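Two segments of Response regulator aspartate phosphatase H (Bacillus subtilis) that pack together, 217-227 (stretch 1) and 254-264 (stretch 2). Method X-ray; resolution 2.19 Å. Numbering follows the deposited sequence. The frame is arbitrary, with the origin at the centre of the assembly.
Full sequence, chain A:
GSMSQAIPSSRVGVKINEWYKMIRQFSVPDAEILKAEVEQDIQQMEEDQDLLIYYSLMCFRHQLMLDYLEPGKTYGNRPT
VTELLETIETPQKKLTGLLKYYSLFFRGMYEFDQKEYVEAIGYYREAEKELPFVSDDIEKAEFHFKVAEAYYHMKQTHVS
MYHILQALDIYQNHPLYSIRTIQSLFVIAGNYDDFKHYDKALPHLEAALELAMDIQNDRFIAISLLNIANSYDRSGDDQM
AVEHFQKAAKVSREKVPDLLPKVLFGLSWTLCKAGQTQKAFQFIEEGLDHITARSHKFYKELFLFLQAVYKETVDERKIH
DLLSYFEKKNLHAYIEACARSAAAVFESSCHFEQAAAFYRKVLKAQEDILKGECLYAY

Stretch 1, residues 217-227: NDRFIAISLLN
Stretch 2, residues 254-264: EKVPDLLPKVL

This is a small contact of a helix against a helix-turn-helix segment in which apolar side chains form the middle and two salt bridges hold one end, burying 530 Å² summed over both sides. Stretch 1 is helical from Asp-218 to Asn-227. Asn-217 caps it: chi1 is t, and its OD1 accepts from Phe-220 N at 3.1 Å. Regular i to i+4 bonds follow, such as Ala-222 N to Asp-218 O at 2.8 Å.

Stretch 2 is less regular. It enters as the end of a helix, and Val-256 is in a loop (phi/psi -139/71). A 3-10 segment spans Pro-257 to Leu-259, and a second helix carries the chain through Leu-264. The stretches run in the same general direction. CA atoms lie 6.9 Å apart for Asp-218 and Lys-255, 6.2 Å for Arg-219 and Val-256, and 6.5 Å for Leu-226 and Val-263.

Ala-222 points toward stretch 2. Ala-222 CB lies 3.6 Å from Val-256 CG2 and also 3.6 Å from Leu-259 CD1. Val-256 has chi1 m; Leu-259 is m,t. Ile-223 (m,t) adds CG1 to Leu-259 CD1 at 4.1 Å. Further along, Leu-226 (t,p) places CD2 3.6 Å from Lys-262 CG, an aliphatic part of that lysine, and 4.2 Å from Val-263 CG2.

Arg-219 (t,t,m, chi4 -88°) starts sideways, but its end reaches Asp-258 (chi1 p). Arg-219 NH2 donates to OD2 of Asp-258 at 2.8 Å in a salt bridge. A weak bond joins the same Arg-219 NH2 to Asp-258 OD1 at 2.9 Å. The carboxylate lies at the guanidinium edge, where the N-H groups point; Val-256 CG1 covers one face.

Asp-218 (chi1 m) and Lys-255 (m,t,t,t) form a long salt bridge, Asp-218 OD1 to Lys-255 NZ 3.7 Å. One water supplements it, donating to Asp-218 OD2 at 3.0 Å and accepting weakly from Lys-255 NZ at 3.2 Å.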

# COMPACT_ATOMS: atom_id res chain seq x y z
N ASN A 217 24.39 4.43 -23.17
CA ASN A 217 24.44 3.17 -22.44
C ASN A 217 23.79 2.06 -23.25
O ASN A 217 22.57 1.99 -23.35
CB ASN A 217 23.76 3.31 -21.07
CG ASN A 217 23.93 2.08 -20.20
OD1 ASN A 217 23.64 0.96 -20.61
ND2 ASN A 217 24.43 2.29 -18.98
N ASP A 218 24.61 1.20 -23.83
CA ASP A 218 24.12 0.16 -24.75
C ASP A 218 23.15 -0.81 -24.09
O ASP A 218 22.11 -1.14 -24.66
CB ASP A 218 25.29 -0.60 -25.37
CG ASP A 218 26.19 0.29 -26.20
OD1 ASP A 218 27.42 0.13 -26.12
OD2 ASP A 218 25.66 1.15 -26.94
N ARG A 219 23.49 -1.29 -22.90
CA ARG A 219 22.61 -2.23 -22.22
C ARG A 219 21.20 -1.66 -22.08
O ARG A 219 20.23 -2.33 -22.43
CB ARG A 219 23.17 -2.63 -20.85
CG ARG A 219 22.22 -3.50 -20.03
CD ARG A 219 22.93 -4.18 -18.87
NE ARG A 219 23.97 -5.09 -19.34
CZ ARG A 219 23.77 -6.36 -19.65
NH1 ARG A 219 22.56 -6.89 -19.53
NH2 ARG A 219 24.77 -7.11 -20.07
N PHE A 220 21.10 -0.43 -21.59
CA PHE A 220 19.79 0.19 -21.38
C PHE A 220 19.12 0.60 -22.69
O PHE A 220 17.90 0.79 -22.73
CB PHE A 220 19.90 1.37 -20.42
CG PHE A 220 20.02 0.96 -18.98
CD1 PHE A 220 18.96 0.34 -18.34
CD2 PHE A 220 21.19 1.19 -18.28
CE1 PHE A 220 19.07 -0.04 -17.01
CE2 PHE A 220 21.30 0.82 -16.96
CZ PHE A 220 20.24 0.20 -16.32
N ILE A 221 19.91 0.75 -23.74
CA ILE A 221 19.35 0.98 -25.07
C ILE A 221 18.67 -0.30 -25.55
O ILE A 221 17.54 -0.27 -26.04
CB ILE A 221 20.42 1.42 -26.08
CG1 ILE A 221 20.95 2.82 -25.73
CG2 ILE A 221 19.86 1.43 -27.49
CD1 ILE A 221 22.03 3.32 -26.67
N ALA A 222 19.37 -1.41 -25.39
CA ALA A 222 18.84 -2.72 -25.77
C ALA A 222 17.61 -3.07 -24.93
O ALA A 222 16.61 -3.55 -25.46
CB ALA A 222 19.91 -3.78 -25.62
N ILE A 223 17.70 -2.85 -23.63
CA ILE A 223 16.60 -3.18 -22.73
C ILE A 223 15.38 -2.32 -23.01
O ILE A 223 14.25 -2.82 -23.03
CB ILE A 223 17.00 -3.02 -21.24
CG1 ILE A 223 18.10 -4.03 -20.88
CG2 ILE A 223 15.79 -3.22 -20.35
CD1 ILE A 223 18.64 -3.86 -19.48
N SER A 224 15.60 -1.03 -23.24
CA SER A 224 14.52 -0.10 -23.57
C SER A 224 13.80 -0.53 -24.84
O SER A 224 12.57 -0.51 -24.91
CB SER A 224 15.05 1.32 -23.74
OG SER A 224 15.63 1.80 -22.54
N LEU A 225 14.58 -0.91 -25.85
CA LEU A 225 14.03 -1.34 -27.13
C LEU A 225 13.23 -2.63 -26.96
O LEU A 225 12.18 -2.80 -27.57
CB LEU A 225 15.15 -1.53 -28.15
CG LEU A 225 15.84 -0.27 -28.67
CD1 LEU A 225 17.11 -0.61 -29.43
CD2 LEU A 225 14.89 0.54 -29.55
N LEU A 226 13.75 -3.52 -26.13
CA LEU A 226 13.05 -4.77 -25.81
C LEU A 226 11.73 -4.48 -25.11
O LEU A 226 10.70 -5.06 -25.44
CB LEU A 226 13.93 -5.65 -24.93
CG LEU A 226 13.29 -6.92 -24.38
CD1 LEU A 226 12.78 -7.80 -25.51
CD2 LEU A 226 14.30 -7.67 -23.53
N ASN A 227 11.77 -3.58 -24.13
CA ASN A 227 10.58 -3.20 -23.39
C ASN A 227 9.53 -2.57 -24.29
O ASN A 227 8.34 -2.84 -24.16
CB ASN A 227 10.94 -2.28 -22.23
CG ASN A 227 11.66 -3.01 -21.11
OD1 ASN A 227 11.67 -4.24 -21.07
ND2 ASN A 227 12.26 -2.26 -20.19
N GLU A 254 25.58 -7.17 -31.20
CA GLU A 254 26.77 -6.36 -31.44
C GLU A 254 27.46 -5.87 -30.17
O GLU A 254 28.68 -5.69 -30.16
CB GLU A 254 26.44 -5.17 -32.35
CG GLU A 254 25.99 -5.57 -33.76
CD GLU A 254 25.83 -4.38 -34.69
OE1 GLU A 254 26.23 -3.26 -34.31
OE2 GLU A 254 25.31 -4.57 -35.81
N LYS A 255 26.70 -5.67 -29.10
CA LYS A 255 27.27 -5.09 -27.88
C LYS A 255 26.80 -5.71 -26.57
O LYS A 255 27.51 -5.63 -25.56
CB LYS A 255 27.04 -3.57 -27.86
CG LYS A 255 27.77 -2.82 -28.96
CD LYS A 255 27.64 -1.32 -28.80
CE LYS A 255 28.43 -0.58 -29.86
NZ LYS A 255 28.39 0.89 -29.65
N VAL A 256 25.62 -6.32 -26.56
CA VAL A 256 25.10 -6.94 -25.34
C VAL A 256 24.41 -8.28 -25.60
O VAL A 256 23.19 -8.39 -25.50
CB VAL A 256 24.14 -6.00 -24.58
CG1 VAL A 256 24.92 -4.94 -23.83
CG2 VAL A 256 23.15 -5.36 -25.54
N PRO A 257 25.20 -9.31 -25.94
CA PRO A 257 24.70 -10.63 -26.34
C PRO A 257 23.90 -11.36 -25.26
O PRO A 257 23.04 -12.16 -25.58
CB PRO A 257 25.99 -11.41 -26.64
CG PRO A 257 27.01 -10.36 -26.93
CD PRO A 257 26.67 -9.23 -26.01
N ASP A 258 24.19 -11.08 -23.99
CA ASP A 258 23.53 -11.80 -22.90
C ASP A 258 22.04 -11.50 -22.82
O ASP A 258 21.32 -12.09 -22.03
CB ASP A 258 24.21 -11.52 -21.56
CG ASP A 258 24.11 -10.07 -21.14
OD1 ASP A 258 24.10 -9.19 -22.02
OD2 ASP A 258 24.03 -9.81 -19.92
N LEU A 259 21.58 -10.56 -23.65
CA LEU A 259 20.16 -10.23 -23.71
C LEU A 259 19.48 -11.00 -24.83
O LEU A 259 18.25 -11.02 -24.93
CB LEU A 259 19.97 -8.73 -23.94
CG LEU A 259 20.35 -7.81 -22.77
CD1 LEU A 259 20.43 -6.37 -23.23
CD2 LEU A 259 19.36 -7.97 -21.63
N LEU A 260 20.27 -11.66 -25.66
CA LEU A 260 19.77 -12.32 -26.86
C LEU A 260 18.66 -13.35 -26.59
O LEU A 260 17.64 -13.35 -27.28
CB LEU A 260 20.92 -12.95 -27.65
CG LEU A 260 20.81 -12.88 -29.17
CD1 LEU A 260 20.54 -11.46 -29.62
CD2 LEU A 260 22.08 -13.41 -29.81
N PRO A 261 18.86 -14.23 -25.59
CA PRO A 261 17.82 -15.22 -25.31
C PRO A 261 16.45 -14.57 -25.08
O PRO A 261 15.47 -14.99 -25.68
CB PRO A 261 18.31 -15.90 -24.03
CG PRO A 261 19.80 -15.76 -24.08
CD PRO A 261 20.04 -14.40 -24.72
N LYS A 262 16.40 -13.56 -24.21
CA LYS A 262 15.15 -12.89 -23.92
C LYS A 262 14.61 -12.15 -25.15
O LYS A 262 13.41 -12.16 -25.41
CB LYS A 262 15.32 -11.92 -22.75
CG LYS A 262 14.08 -11.08 -22.46
CD LYS A 262 14.13 -10.48 -21.06
CE LYS A 262 15.43 -9.75 -20.81
NZ LYS A 262 15.49 -9.23 -19.42
N VAL A 263 15.51 -11.52 -25.90
CA VAL A 263 15.12 -10.81 -27.11
C VAL A 263 14.58 -11.78 -28.17
O VAL A 263 13.55 -11.51 -28.78
CB VAL A 263 16.30 -10.00 -27.71
CG1 VAL A 263 15.94 -9.46 -29.08
CG2 VAL A 263 16.69 -8.88 -26.77
N LEU A 264 15.27 -12.89 -28.37
CA LEU A 264 14.84 -13.86 -29.38
C LEU A 264 13.56 -14.61 -29.01
O LEU A 264 12.84 -15.09 -29.89
CB LEU A 264 15.97 -14.85 -29.69
CG LEU A 264 17.21 -14.24 -30.36
CD1 LEU A 264 18.29 -15.28 -30.58
CD2 LEU A 264 16.82 -13.58 -31.68
O HOH W 1 27.30 3.43 -27.97